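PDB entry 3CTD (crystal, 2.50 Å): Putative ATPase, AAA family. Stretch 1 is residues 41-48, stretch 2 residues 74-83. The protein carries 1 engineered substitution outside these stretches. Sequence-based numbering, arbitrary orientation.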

# COMPACT_ATOMS: atom_id res chain seq x y z
N ALA B 41 24.31 14.81 -4.16
CA ALA B 41 24.51 14.86 -2.70
C ALA B 41 23.25 14.40 -1.86
O ALA B 41 23.36 13.78 -0.78
CB ALA B 41 24.99 16.26 -2.30
N PHE B 42 22.08 14.72 -2.40
CA PHE B 42 20.77 14.30 -1.88
C PHE B 42 20.64 12.76 -1.85
O PHE B 42 20.42 12.16 -0.81
CB PHE B 42 19.68 14.92 -2.79
CG PHE B 42 18.27 14.55 -2.43
CD1 PHE B 42 17.73 14.89 -1.17
CD2 PHE B 42 17.45 13.90 -3.38
CE1 PHE B 42 16.40 14.56 -0.84
CE2 PHE B 42 16.13 13.56 -3.07
CZ PHE B 42 15.60 13.90 -1.78
N ILE B 43 20.82 12.12 -2.98
CA ILE B 43 20.78 10.68 -3.05
C ILE B 43 21.90 10.07 -2.20
O ILE B 43 21.70 9.04 -1.54
CB ILE B 43 20.88 10.23 -4.52
CG1 ILE B 43 19.69 10.81 -5.31
CG2 ILE B 43 20.95 8.72 -4.63
CD1 ILE B 43 18.30 10.35 -4.62
N LYS B 44 23.08 10.67 -2.18
CA LYS B 44 24.12 10.04 -1.38
C LYS B 44 23.82 10.16 0.07
O LYS B 44 24.04 9.22 0.79
CB LYS B 44 25.51 10.58 -1.69
CG LYS B 44 25.83 10.60 -3.16
CD LYS B 44 27.32 10.90 -3.34
CE LYS B 44 27.68 11.11 -4.81
NZ LYS B 44 27.71 9.83 -5.51
N SER B 45 23.28 11.29 0.53
CA SER B 45 22.86 11.42 1.95
C SER B 45 21.78 10.36 2.33
O SER B 45 21.77 9.79 3.43
CB SER B 45 22.31 12.84 2.22
OG SER B 45 23.13 13.86 1.62
N ILE B 46 20.84 10.13 1.42
CA ILE B 46 19.85 9.09 1.64
C ILE B 46 20.54 7.77 1.70
O ILE B 46 20.34 7.04 2.63
CB ILE B 46 18.76 9.08 0.51
CG1 ILE B 46 17.77 10.23 0.71
CG2 ILE B 46 18.08 7.69 0.37
CD1 ILE B 46 16.95 10.51 -0.54
N ARG B 47 21.36 7.46 0.70
CA ARG B 47 22.11 6.21 0.72
C ARG B 47 22.96 6.04 1.97
O ARG B 47 23.07 4.94 2.50
CB ARG B 47 22.99 6.06 -0.51
CG ARG B 47 23.82 4.76 -0.51
CD ARG B 47 24.51 4.51 -1.88
NE ARG B 47 23.63 4.81 -3.00
CZ ARG B 47 23.90 5.69 -3.95
NH1 ARG B 47 25.03 6.41 -3.91
NH2 ARG B 47 23.03 5.86 -4.94
N GLY B 48 23.54 7.15 2.44
CA GLY B 48 24.32 7.16 3.70
C GLY B 48 23.50 7.18 4.99
O GLY B 48 24.07 7.20 6.10
N ARG B 74 14.00 10.42 -8.85
CA ARG B 74 15.16 9.94 -8.14
C ARG B 74 14.83 9.28 -6.84
O ARG B 74 15.49 8.34 -6.46
CB ARG B 74 16.18 11.06 -7.93
CG ARG B 74 16.87 11.49 -9.21
CD ARG B 74 17.78 10.40 -9.89
NE ARG B 74 18.16 10.88 -11.24
CZ ARG B 74 19.25 11.64 -11.53
NH1 ARG B 74 20.11 12.00 -10.57
NH2 ARG B 74 19.47 12.04 -12.79
N LEU B 75 13.80 9.75 -6.14
CA LEU B 75 13.34 9.07 -4.96
C LEU B 75 12.71 7.69 -5.31
O LEU B 75 12.91 6.71 -4.58
CB LEU B 75 12.34 9.93 -4.19
CG LEU B 75 12.82 11.20 -3.46
CD1 LEU B 75 11.58 11.92 -2.94
CD2 LEU B 75 13.67 10.78 -2.29
N LEU B 76 11.97 7.60 -6.42
CA LEU B 76 11.36 6.33 -6.79
C LEU B 76 12.48 5.35 -7.12
O LEU B 76 12.53 4.24 -6.58
CB LEU B 76 10.38 6.45 -7.95
CG LEU B 76 9.01 7.10 -7.67
CD1 LEU B 76 8.35 7.55 -9.01
CD2 LEU B 76 8.04 6.23 -6.85
N ILE B 77 13.39 5.78 -8.00
CA ILE B 77 14.61 5.02 -8.30
C ILE B 77 15.38 4.55 -7.07
O ILE B 77 15.71 3.38 -6.94
CB ILE B 77 15.55 5.84 -9.19
CG1 ILE B 77 14.84 6.20 -10.51
CG2 ILE B 77 16.88 5.10 -9.42
CD1 ILE B 77 15.68 7.09 -11.46
N SER B 78 15.71 5.47 -6.18
CA SER B 78 16.48 5.12 -5.01
C SER B 78 15.70 4.13 -4.09
O SER B 78 16.29 3.24 -3.46
CB SER B 78 16.90 6.40 -4.29
OG SER B 78 16.97 6.12 -2.91
N ALA B 79 14.38 4.23 -4.06
CA ALA B 79 13.59 3.24 -3.33
C ALA B 79 13.78 1.78 -3.81
O ALA B 79 13.54 0.82 -3.06
CB ALA B 79 12.10 3.64 -3.35
N CYS B 80 14.20 1.58 -5.05
CA CYS B 80 14.45 0.22 -5.54
C CYS B 80 15.94 -0.08 -5.65
O CYS B 80 16.38 -1.22 -5.42
CB CYS B 80 13.72 -0.04 -6.88
SG CYS B 80 11.91 0.03 -6.64
N GLU B 81 16.71 0.93 -6.00
CA GLU B 81 18.13 0.73 -6.15
C GLU B 81 18.89 0.66 -4.83
O GLU B 81 19.79 -0.15 -4.69
CB GLU B 81 18.71 1.82 -7.02
CG GLU B 81 20.19 1.84 -6.92
CD GLU B 81 20.87 2.73 -7.95
OE1 GLU B 81 21.83 2.24 -8.56
OE2 GLU B 81 20.47 3.90 -8.15
N ASP B 82 18.51 1.50 -3.84
CA ASP B 82 19.30 1.66 -2.61
C ASP B 82 18.58 1.09 -1.40
O ASP B 82 19.23 0.72 -0.46
CB ASP B 82 19.60 3.13 -2.33
CG ASP B 82 20.52 3.75 -3.35
OD1 ASP B 82 21.66 3.26 -3.53
OD2 ASP B 82 20.10 4.77 -3.97
N ILE B 83 17.25 1.06 -1.38
CA ILE B 83 16.55 0.39 -0.28
C ILE B 83 16.11 -1.00 -0.75
O ILE B 83 16.50 -2.04 -0.19
CB ILE B 83 15.31 1.23 0.22
CG1 ILE B 83 15.70 2.43 1.08
CG2 ILE B 83 14.28 0.36 0.96
CD1 ILE B 83 16.61 3.32 0.43

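The strongest link between the two helices is the salt bridge between Arg-47 and Asp-82. Its shortest leg runs from Arg-47 NE to Asp-82 OD1, 2.6 Å, with an N-H...acceptor angle of 161°, so the hydrogen bond is both short and nearly straight. The acceptor lies near the guanidinium plane, at its edge, where the N-H groups point. Arg-47 NH2 adds a bond to Asp-82 OD2 at 3.3 Å and 149°, and a weak one to Asp-82 OD1, also at 3.3 Å but bent to 127°. NE and NH2 therefore meet the two carboxylate oxygens side by side, in an unequal pairing dominated by NE.

The backbone brings these groups within range: the CA atoms of Arg-47 and Asp-82 are 6.3 Å apart. The CA-to-CB bond of Asp-82 points toward the first stretch, whereas that of Arg-47 points sideways, and its side chain, t at chi1 and chi2, turns at chi3 (m, -42°) to bring its end to the carboxylate. Arg-47 NH1 and Asp-82 OD1 also have hydrogen-bond partners elsewhere in the structure. A second acid lies farther off: Arg-47 NH2 and Glu-81 OE2 are 4.5 Å apart, beyond salt-bridge range, so any attraction there is long-range.

One turn back along each helix, the contact becomes mainly packing. Ile-43 points toward the second helix, and its CA is 7.3 Å from that of Ser-78. With chi1 and chi2 both m, its CD1 reaches Arg-74 O at 3.9 Å, Arg-74 CB at 4.0 Å and Ser-78 CB at 4.2 Å. Its other branch, CG2, lies 4.1 Å from Asp-82 OD2, placing a methyl group beside the salt bridge. Ile-46 CG2 approaches Ser-78 OG to 3.8 Å, a van der Waals contact, since carbon offers the hydroxyl no hydrogen-bonding partner.

Leu-75 anchors the apolar end. Its CA-to-CB bond points sideways, but the side chain carries CD2 to 3.7 Å from Phe-42 CZ and to the same distance from Ile-46 CD1. One methyl thus touches two residues a helical turn apart; its approach to the Phe-42 ring is oblique.

The helix axes come no closer than 10.8 Å and their N-to-C directions differ by 41°. At that spacing side chains bridge the gap, and no backbone hydrogen bond crosses it. The buried surface, 375 Å² summed over both sides, is modest and combines one well-formed ionic pair with a short run of apolar contacts.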